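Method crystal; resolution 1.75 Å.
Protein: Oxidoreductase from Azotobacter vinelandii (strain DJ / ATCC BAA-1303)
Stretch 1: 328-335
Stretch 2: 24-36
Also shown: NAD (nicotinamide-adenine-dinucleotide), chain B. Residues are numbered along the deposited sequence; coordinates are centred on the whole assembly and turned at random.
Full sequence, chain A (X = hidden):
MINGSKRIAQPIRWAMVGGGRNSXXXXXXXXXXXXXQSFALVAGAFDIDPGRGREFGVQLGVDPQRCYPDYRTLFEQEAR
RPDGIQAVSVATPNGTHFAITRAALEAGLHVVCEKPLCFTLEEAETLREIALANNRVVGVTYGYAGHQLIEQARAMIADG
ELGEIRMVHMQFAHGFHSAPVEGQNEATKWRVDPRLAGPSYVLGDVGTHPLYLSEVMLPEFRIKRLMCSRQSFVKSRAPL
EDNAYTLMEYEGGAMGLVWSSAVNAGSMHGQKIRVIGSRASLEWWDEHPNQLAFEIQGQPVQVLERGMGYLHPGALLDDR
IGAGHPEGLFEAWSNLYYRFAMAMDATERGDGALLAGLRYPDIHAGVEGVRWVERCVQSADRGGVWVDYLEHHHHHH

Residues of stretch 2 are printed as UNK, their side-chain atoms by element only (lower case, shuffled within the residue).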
ATOM      1  N   GLY A 328     -19.115   0.477  -2.180  1.00  9.61           N
ATOM      2  CA  GLY A 328     -18.860   0.474  -0.731  1.00  9.95           C
ATOM      3  C   GLY A 328     -19.834  -0.414   0.007  1.00  9.48           C
ATOM      4  O   GLY A 328     -20.546  -1.210  -0.629  1.00  9.35           O
ATOM      5  N   LEU A 329     -19.876  -0.280   1.322  1.00  8.97           N
ATOM      6  CA  LEU A 329     -20.682  -1.187   2.174  1.00  9.25           C
ATOM      7  C   LEU A 329     -22.179  -0.998   1.882  1.00  9.19           C
ATOM      8  O   LEU A 329     -22.938  -1.945   2.110  1.00  9.28           O
ATOM      9  CB  LEU A 329     -20.343  -0.919   3.642  1.00  9.59           C
ATOM     10  CG  LEU A 329     -21.028  -1.839   4.661  1.00  9.49           C
ATOM     11  CD1 LEU A 329     -20.659  -3.292   4.432  1.00  9.88           C
ATOM     12  CD2 LEU A 329     -20.656  -1.432   6.081  1.00 10.02           C
ATOM     13  N   PHE A 330     -22.613   0.157   1.376  1.00  9.26           N
ATOM     14  CA  PHE A 330     -24.051   0.359   1.042  1.00  9.29           C
ATOM     15  C   PHE A 330     -24.455  -0.578  -0.103  1.00  9.45           C
ATOM     16  O   PHE A 330     -25.584  -1.105  -0.083  1.00  9.87           O
ATOM     17  CB  PHE A 330     -24.380   1.825   0.764  1.00  9.83           C
ATOM     18  CG  PHE A 330     -24.400   2.656   2.020  1.00  9.62           C
ATOM     19  CD1 PHE A 330     -25.559   2.796   2.765  1.00  9.68           C
ATOM     20  CD2 PHE A 330     -23.244   3.280   2.470  1.00 10.05           C
ATOM     21  CE1 PHE A 330     -25.570   3.559   3.925  1.00  9.61           C
ATOM     22  CE2 PHE A 330     -23.257   4.035   3.636  1.00  9.92           C
ATOM     23  CZ  PHE A 330     -24.419   4.161   4.366  1.00  9.76           C
ATOM     24  N   GLU A 331     -23.555  -0.814  -1.053  1.00  9.11           N
ATOM     25  CA  GLU A 331     -23.825  -1.754  -2.171  1.00  9.40           C
ATOM     26  C   GLU A 331     -23.931  -3.174  -1.607  1.00  9.14           C
ATOM     27  O   GLU A 331     -24.865  -3.892  -1.981  1.00  9.27           O
ATOM     28  CB  GLU A 331     -22.750  -1.655  -3.250  1.00  9.64           C
ATOM     29  CG  GLU A 331     -22.958  -0.461  -4.162  1.00 10.08           C
ATOM     30  CD  GLU A 331     -22.843   0.892  -3.483  1.00 10.25           C
ATOM     31  OE1 GLU A 331     -23.884   1.604  -3.384  1.00  9.69           O
ATOM     32  OE2 GLU A 331     -21.734   1.227  -3.032  1.00 11.32           O
ATOM     33  N   ALA A 332     -22.990  -3.566  -0.753  1.00  9.15           N
ATOM     34  CA  ALA A 332     -22.997  -4.892  -0.090  1.00  9.42           C
ATOM     35  C   ALA A 332     -24.357  -5.087   0.599  1.00  8.95           C
ATOM     36  O   ALA A 332     -25.007  -6.141   0.406  1.00  8.95           O
ATOM     37  CB  ALA A 332     -21.853  -5.000   0.886  1.00  9.65           C
ATOM     38  N   TRP A 333     -24.798  -4.106   1.380  1.00  8.89           N
ATOM     39  CA  TRP A 333     -26.091  -4.231   2.106  1.00  9.38           C
ATOM     40  C   TRP A 333     -27.261  -4.273   1.121  1.00  9.13           C
ATOM     41  O   TRP A 333     -28.229  -5.019   1.388  1.00  9.14           O
ATOM     42  CB  TRP A 333     -26.277  -3.104   3.110  1.00  9.38           C
ATOM     43  CG  TRP A 333     -25.598  -3.344   4.413  1.00  9.93           C
ATOM     44  CD1 TRP A 333     -24.266  -3.514   4.662  1.00 10.25           C
ATOM     45  CD2 TRP A 333     -26.263  -3.406   5.681  1.00  9.95           C
ATOM     46  NE1 TRP A 333     -24.060  -3.685   6.005  1.00 10.36           N
ATOM     47  CE2 TRP A 333     -25.266  -3.619   6.652  1.00 10.01           C
ATOM     48  CE3 TRP A 333     -27.602  -3.309   6.078  1.00  9.80           C
ATOM     49  CZ2 TRP A 333     -25.574  -3.744   8.007  1.00 10.46           C
ATOM     50  CZ3 TRP A 333     -27.901  -3.423   7.417  1.00 10.02           C
ATOM     51  CH2 TRP A 333     -26.896  -3.654   8.364  1.00  9.95           C
ATOM     52  N   SER A 334     -27.199  -3.478   0.055  1.00  9.23           N
ATOM     53  CA  SER A 334     -28.235  -3.461  -1.016  1.00  9.62           C
ATOM     54  C   SER A 334     -28.312  -4.836  -1.690  1.00  9.90           C
ATOM     55  O   SER A 334     -29.431  -5.276  -2.018  1.00  9.89           O
ATOM     56  CB  SER A 334     -27.990  -2.372  -2.019  1.00  9.70           C
ATOM     57  OG  SER A 334     -27.990  -1.100  -1.386  1.00 10.30           O
ATOM     58  N   ASN A 335     -27.168  -5.492  -1.882  1.00  9.84           N
ATOM     59  CA  ASN A 335     -27.080  -6.836  -2.502  1.00 10.50           C
ATOM     60  C   ASN A 335     -27.764  -7.872  -1.600  1.00 11.05           C
ATOM     61  O   ASN A 335     -28.419  -8.770  -2.139  1.00 11.90           O
ATOM     62  CB  ASN A 335     -25.627  -7.186  -2.826  1.00 10.50           C
ATOM     63  CG  ASN A 335     -25.072  -6.267  -3.886  1.00 10.65           C
ATOM     64  OD1 ASN A 335     -25.840  -5.718  -4.678  1.00 10.42           O
ATOM     65  ND2 ASN A 335     -23.754  -6.099  -3.911  1.00  9.77           N
ATOM     66  N   UNK A  24     -27.007   4.125  15.170  1.00 16.95           N
ATOM     67  CA  UNK A  24     -25.837   3.924  14.278  1.00 17.78           C
ATOM     68  C   UNK A  24     -26.286   3.243  12.979  1.00 16.18           C
ATOM     69  O   UNK A  24     -25.780   3.625  11.900  1.00 16.97           O
ATOM     70  n   UNK A  24     -21.836   3.581  16.784  1.00 24.73           N
ATOM     71  c   UNK A  24     -24.171   3.674  16.204  1.00 21.34           C
ATOM     72  o   UNK A  24     -23.006   1.669  16.832  1.00 25.32           O
ATOM     73  c   UNK A  24     -22.956   2.890  16.643  1.00 23.61           C
ATOM     74  c   UNK A  24     -24.779   3.057  14.954  1.00 19.70           C
ATOM     75  N   UNK A  25     -27.151   2.234  13.064  1.00 14.73           N
ATOM     76  CA  UNK A  25     -27.329   1.273  11.937  1.00 14.12           C
ATOM     77  C   UNK A  25     -28.668   1.487  11.222  1.00 12.82           C
ATOM     78  O   UNK A  25     -28.839   0.881  10.148  1.00 12.31           O
ATOM     79  c   UNK A  25     -28.434  -0.789  12.936  1.00 15.23           C
ATOM     80  c   UNK A  25     -25.168  -0.564  10.801  1.00 16.51           C
ATOM     81  c   UNK A  25     -27.137  -0.186  12.410  1.00 14.77           C
ATOM     82  c   UNK A  25     -26.507  -1.060  11.317  1.00 15.91           C
ATOM     83  N   UNK A  26     -29.589   2.277  11.783  1.00 11.91           N
ATOM     84  CA  UNK A  26     -30.926   2.453  11.189  1.00 11.54           C
ATOM     85  C   UNK A  26     -30.839   2.875   9.730  1.00 11.29           C
ATOM     86  O   UNK A  26     -31.563   2.310   8.878  1.00 10.28           O
ATOM     87  N   UNK A  27     -29.952   3.815   9.411  1.00 10.44           N
ATOM     88  CA  UNK A  27     -29.916   4.416   8.057  1.00 10.43           C
ATOM     89  C   UNK A  27     -29.519   3.378   6.998  1.00  9.90           C
ATOM     90  O   UNK A  27     -30.158   3.322   5.931  1.00 10.08           O
ATOM     91  c   UNK A  27     -28.991   5.630   7.988  1.00 10.73           C
ATOM     92  c   UNK A  27     -27.829   5.988   5.785  1.00 11.72           C
ATOM     93  c   UNK A  27     -30.072   7.186   4.712  1.00 11.45           C
ATOM     94  o   UNK A  27     -28.938   7.465   2.641  1.00 11.68           O
ATOM     95  c   UNK A  27     -28.943   6.170   6.586  1.00 11.02           C
ATOM     96  c   UNK A  27     -28.937   7.034   3.935  1.00 11.95           C
ATOM     97  c   UNK A  27     -30.070   6.742   6.021  1.00 11.40           C
ATOM     98  c   UNK A  27     -27.813   6.438   4.474  1.00 11.76           C
ATOM     99  N   UNK A  28     -28.476   2.591   7.233  1.00  9.73           N
ATOM    100  CA  UNK A  28     -28.003   1.643   6.184  1.00  9.63           C
ATOM    101  C   UNK A  28     -29.093   0.595   5.912  1.00  9.38           C
ATOM    102  O   UNK A  28     -29.264   0.215   4.741  1.00  9.74           O
ATOM    103  c   UNK A  28     -24.648  -0.021   5.286  1.00 10.56           C
ATOM    104  c   UNK A  28     -26.627   1.025   6.496  1.00  9.71           C
ATOM    105  c   UNK A  28     -26.641   0.177   7.762  1.00  9.83           C
ATOM    106  c   UNK A  28     -26.129   0.231   5.282  1.00  9.89           C
ATOM    107  N   UNK A  29     -29.874   0.191   6.914  1.00  9.30           N
ATOM    108  CA  UNK A  29     -31.052  -0.682   6.675  1.00  9.53           C
ATOM    109  C   UNK A  29     -31.963  -0.051   5.620  1.00  9.62           C
ATOM    110  O   UNK A  29     -32.337  -0.750   4.655  1.00  9.77           O
ATOM    111  c   UNK A  29     -30.847  -4.078   9.487  1.00  9.58           C
ATOM    112  n   UNK A  29     -30.080  -3.247  10.208  1.00  9.40           N
ATOM    113  c   UNK A  29     -30.293  -1.969   9.775  1.00  9.87           C
ATOM    114  c   UNK A  29     -31.831  -0.953   7.954  1.00  9.68           C
ATOM    115  c   UNK A  29     -31.218  -2.022   8.792  1.00  9.62           C
ATOM    116  n   UNK A  29     -31.536  -3.358   8.625  1.00  9.58           N
ATOM    117  N   UNK A  30     -32.354   1.200   5.824  1.00  9.79           N
ATOM    118  CA  UNK A  30     -33.304   1.902   4.925  1.00  9.81           C
ATOM    119  C   UNK A  30     -32.640   2.144   3.566  1.00  9.92           C
ATOM    120  O   UNK A  30     -33.307   1.975   2.543  1.00  9.96           O
ATOM    121  n   UNK A  30     -32.811   6.068   9.375  1.00 11.10           N
ATOM    122  c   UNK A  30     -35.257   4.288   7.296  1.00 10.59           C
ATOM    123  c   UNK A  30     -33.731   5.186   9.024  1.00 11.16           C
ATOM    124  c   UNK A  30     -34.678   2.982   6.767  1.00  9.94           C
ATOM    125  n   UNK A  30     -34.240   5.207   7.794  1.00 10.86           N
ATOM    126  n   UNK A  30     -34.125   4.273   9.894  1.00 11.53           N
ATOM    127  c   UNK A  30     -33.787   3.202   5.556  1.00  9.82           C
ATOM    128  N   UNK A  31     -31.397   2.602   3.560  1.00  9.83           N
ATOM    129  CA  UNK A  31     -30.671   2.883   2.298  1.00  9.95           C
ATOM    130  C   UNK A  31     -30.717   1.637   1.405  1.00 10.18           C
ATOM    131  O   UNK A  31     -31.054   1.757   0.217  1.00 10.59           O
ATOM    132  c   UNK A  31     -29.271   3.352   2.580  1.00 10.21           C
ATOM    133  o   UNK A  31     -28.694   3.912   1.409  1.00 10.30           O
ATOM    134  N   UNK A  32     -30.423   0.467   1.969  1.00  9.77           N
ATOM    135  CA  UNK A  32     -30.343  -0.816   1.239  1.00  9.61           C
ATOM    136  C   UNK A  32     -31.751  -1.323   0.889  1.00  9.85           C
ATOM    137  O   UNK A  32     -31.935  -1.825  -0.230  1.00  9.92           O
ATOM    138  c   UNK A  32     -29.589  -1.826   2.071  1.00  9.77           C
ATOM    139  N   UNK A  33     -32.697  -1.233   1.821  1.00  9.74           N
ATOM    140  CA  UNK A  33     -34.057  -1.803   1.660  1.00 10.10           C
ATOM    141  C   UNK A  33     -34.857  -1.020   0.602  1.00 10.65           C
ATOM    142  O   UNK A  33     -35.559  -1.650  -0.225  1.00 10.02           O
ATOM    143  c   UNK A  33     -34.758  -1.821   2.989  1.00 10.07           C
ATOM    144  N   UNK A  34     -34.734   0.306   0.584  1.00 11.21           N
ATOM    145  CA  UNK A  34     -35.579   1.173  -0.278  1.00 11.72           C
ATOM    146  C   UNK A  34     -35.011   1.200  -1.699  1.00 11.90           C
ATOM    147  O   UNK A  34     -35.746   1.547  -2.639  1.00 11.41           O
ATOM    148  c   UNK A  34     -36.216   4.020   2.289  1.00 13.67           C
ATOM    149  c   UNK A  34     -37.739   2.136   1.690  1.00 13.72           C
ATOM    150  c   UNK A  34     -35.653   2.563   0.345  1.00 12.24           C
ATOM    151  c   UNK A  34     -36.295   2.614   1.731  1.00 13.24           C
ATOM    152  N   UNK A  35     -33.756   0.804  -1.854  1.00 11.90           N
ATOM    153  CA  UNK A  35     -33.056   0.855  -3.152  1.00 12.28           C
ATOM    154  C   UNK A  35     -33.719  -0.108  -4.139  1.00 12.00           C
ATOM    155  O   UNK A  35     -34.119  -1.226  -3.733  1.00 12.17           O
ATOM    156  c   UNK A  35     -27.018   1.300  -4.466  1.00 11.49           C
ATOM    157  c   UNK A  35     -30.713   0.973  -4.121  1.00 12.16           C
ATOM    158  n   UNK A  35     -26.222   1.925  -5.316  1.00 11.03           N
ATOM    159  n   UNK A  35     -26.504   0.613  -3.461  1.00 11.19           N
ATOM    160  c   UNK A  35     -29.279   0.635  -3.792  1.00 11.69           C
ATOM    161  c   UNK A  35     -31.582   0.516  -2.962  1.00 12.02           C
ATOM    162  n   UNK A  35     -28.330   1.296  -4.665  1.00 11.47           N
ATOM    163  N   UNK A  36     -33.856   0.324  -5.398  1.00 12.89           N
ATOM    164  CA  UNK A  36     -34.230  -0.568  -6.530  1.00 13.48           C
ATOM    165  C   UNK A  36     -35.605  -1.203  -6.297  1.00 14.46           C
ATOM    166  O   UNK A  36     -35.815  -2.337  -6.752  1.00 16.11           O
ATOM    167  o   UNK A  36     -31.617  -0.019  -7.386  1.00 14.67           O
ATOM    168  c   UNK A  36     -31.775  -1.154  -6.899  1.00 14.40           C
ATOM    169  o   UNK A  36     -30.839  -1.894  -6.519  1.00 15.89           O
ATOM    170  c   UNK A  36     -33.192  -1.670  -6.752  1.00 14.11           C
TER
HETATM  171  PA  NAD B 500     -28.107   2.127  18.795  1.00 22.31           P
HETATM  172  O1A NAD B 500     -28.147   2.145  20.291  1.00 23.28           O
HETATM  173  O2A NAD B 500     -27.238   3.085  18.044  1.00 20.27           O
HETATM  174  O5B NAD B 500     -29.612   2.247  18.246  1.00 21.11           O
HETATM  175  C5B NAD B 500     -30.748   1.629  18.928  1.00 19.22           C
HETATM  176  C4B NAD B 500     -32.010   2.191  18.321  1.00 18.31           C
HETATM  177  O4B NAD B 500     -33.150   1.367  18.679  1.00 17.49           O
HETATM  178  C3B NAD B 500     -32.380   3.607  18.782  1.00 17.91           C
HETATM  179  O3B NAD B 500     -33.020   4.302  17.722  1.00 16.96           O
HETATM  180  C2B NAD B 500     -33.335   3.320  19.946  1.00 17.11           C
HETATM  181  O2B NAD B 500     -34.198   4.384  20.276  1.00 16.39           O
HETATM  182  C1B NAD B 500     -34.113   2.159  19.343  1.00 17.63           C
HETATM  183  N9A NAD B 500     -34.792   1.305  20.306  1.00 18.69           N
HETATM  184  C8A NAD B 500     -34.254   0.783  21.453  1.00 18.17           C
HETATM  185  N7A NAD B 500     -35.073  -0.014  22.092  1.00 18.83           N
HETATM  186  C5A NAD B 500     -36.216  -0.037  21.308  1.00 19.06           C
HETATM  187  C6A NAD B 500     -37.441  -0.719  21.449  1.00 19.67           C
HETATM  188  N6A NAD B 500     -37.712  -1.557  22.452  1.00 19.35           N
HETATM  189  N1A NAD B 500     -38.370  -0.532  20.479  1.00 19.96           N
HETATM  190  C2A NAD B 500     -38.083   0.307  19.472  1.00 19.42           C
HETATM  191  N3A NAD B 500     -36.962   0.989  19.229  1.00 18.79           N
HETATM  192  C4A NAD B 500     -36.055   0.772  20.199  1.00 19.04           C
HETATM  193  O3  NAD B 500     -27.693   0.646  18.290  1.00 21.69           O
HETATM  194  PN  NAD B 500     -26.988   0.196  16.900  1.00 21.76           P
HETATM  195  O1N NAD B 500     -25.498   0.357  17.015  1.00 22.52           O
HETATM  196  O2N NAD B 500     -27.698   0.866  15.762  1.00 18.56           O
HETATM  197  O5D NAD B 500     -27.285  -1.379  16.880  1.00 22.26           O
HETATM  198  C5D NAD B 500     -28.618  -1.896  16.858  1.00 20.09           C
HETATM  199  C4D NAD B 500     -28.500  -3.343  16.465  1.00 20.46           C
HETATM  200  O4D NAD B 500     -27.809  -3.424  15.192  1.00 20.51           O
HETATM  201  C3D NAD B 500     -27.677  -4.196  17.437  1.00 19.21           C
HETATM  202  O3D NAD B 500     -28.221  -5.502  17.500  1.00 19.76           O
HETATM  203  C2D NAD B 500     -26.280  -4.192  16.805  1.00 20.29           C
HETATM  204  O2D NAD B 500     -25.502  -5.326  17.159  1.00 18.49           O
HETATM  205  C1D NAD B 500     -26.646  -4.232  15.320  1.00 21.01           C
HETATM  206  N1N NAD B 500     -25.596  -3.692  14.404  1.00 20.98           N
HETATM  207  C2N NAD B 500     -25.192  -4.452  13.328  1.00 21.59           C
HETATM  208  C3N NAD B 500     -24.178  -4.003  12.480  1.00 20.09           C
HETATM  209  C7N NAD B 500     -23.904  -4.818  11.234  1.00 19.40           C
HETATM  210  O7N NAD B 500     -24.730  -5.669  10.884  1.00 17.44           O
HETATM  211  N7N NAD B 500     -22.792  -4.552  10.554  1.00 15.95           N
HETATM  212  C4N NAD B 500     -23.490  -2.831  12.810  1.00 21.56           C
HETATM  213  C5N NAD B 500     -23.900  -2.083  13.913  1.00 20.98           C
HETATM  214  C6N NAD B 500     -25.039  -2.457  14.592  1.00 21.30           C
HETATM  215  O   HOH W   1     -30.620  -3.540  -4.501  1.00 10.93           O

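Position 24 carries three carbons, the third bearing one oxygen and one nitrogen, and stays clear of stretch 1: a primary amide, Gln-24. Its backbone N donates to NAD O2A (3.1 Å). Position 25 has four carbons forked at the first, one arm two carbons long, and a carbon of that longer arm lies against Trp-333, which makes it Ile-25; Ile-25 CG1 is 3.9 Å from Trp-333 CH2, while its backbone N donates to NAD O2N (3.1 Å).

Position 26 has no side chain and is Gly-26, where the helix begins. At position 27 one carbon leads to a six-carbon ring bearing an oxygen, and the ring meets that of Phe-330 rim to rim, so this is Tyr-27, with CE2 3.7 Å from Phe-330 CE1.

Position 28 again shows four carbons forked at the first with one longer arm, whose end lies against both Trp-333 and Phe-330: Ile-28. Its CA-to-CB bond points toward stretch 1, and with both chi angles t the CD1 methyl reaches two aromatic rings. Ile-28 CD1 sits over a face of Trp-333, 3.5 Å from the centroid of its five-membered ring, and over a face of Phe-330, 4.0 Å from the centroid of the Phe-330 ring.

Position 29 is one carbon and a five-membered ring of three carbons and two nitrogens, its face met by the edge of Trp-333 with planes at 84°: His-29. Trp-333 CZ3 is 3.5 Å from His-29 NE2. Position 30, three carbons, a nitrogen, then a carbon with two more nitrogens, is Arg-30, out of reach.

Position 31, one carbon and one oxygen that touches Phe-330, is Ser-31; its OG is 3.6 Å from Phe-330 CD1. Position 32 has a single carbon, packed on Trp-333: Ala-32, with CB 3.7 Å from Trp-333 CB. Here the backbones come close, Ser-334 CA to Ala-32 CA at 4.1 Å. Position 33, also a single carbon, is Ala-33, pointing away. Position 34, four carbons forked at the second, is Leu-34, out of reach.

Position 35 has three carbons, a nitrogen, then a carbon with two more nitrogens, in an extended chain that reaches Glu-331 and Ser-334: Arg-35. Arg-35 NH1 donates to Glu-331 OE1 (2.8 Å), within a salt bridge, and to Ser-334 OG (3.1 Å). Position 36, two carbons with two oxygens on the second, is Asp-36.

The rules are legible. A small residue, Ala-32, lies where the helices, crossing at -60°, draw close; one methyl of Ile-28 serves two aromatic faces; Arg-35 supplies the polar clamp. Its partners are also tied within stretch 1: Ser-334 OG donates to Phe-330 O (2.7 Å) and in turn accepts from Arg-35 NH1, and Glu-331 OE2 accepts from Gly-328 N (2.9 Å), while Glu-331 OE1 lies at the edge of the guanidinium, near its plane.

Stretch 2 (24-36) QIGYIHRSAALRD
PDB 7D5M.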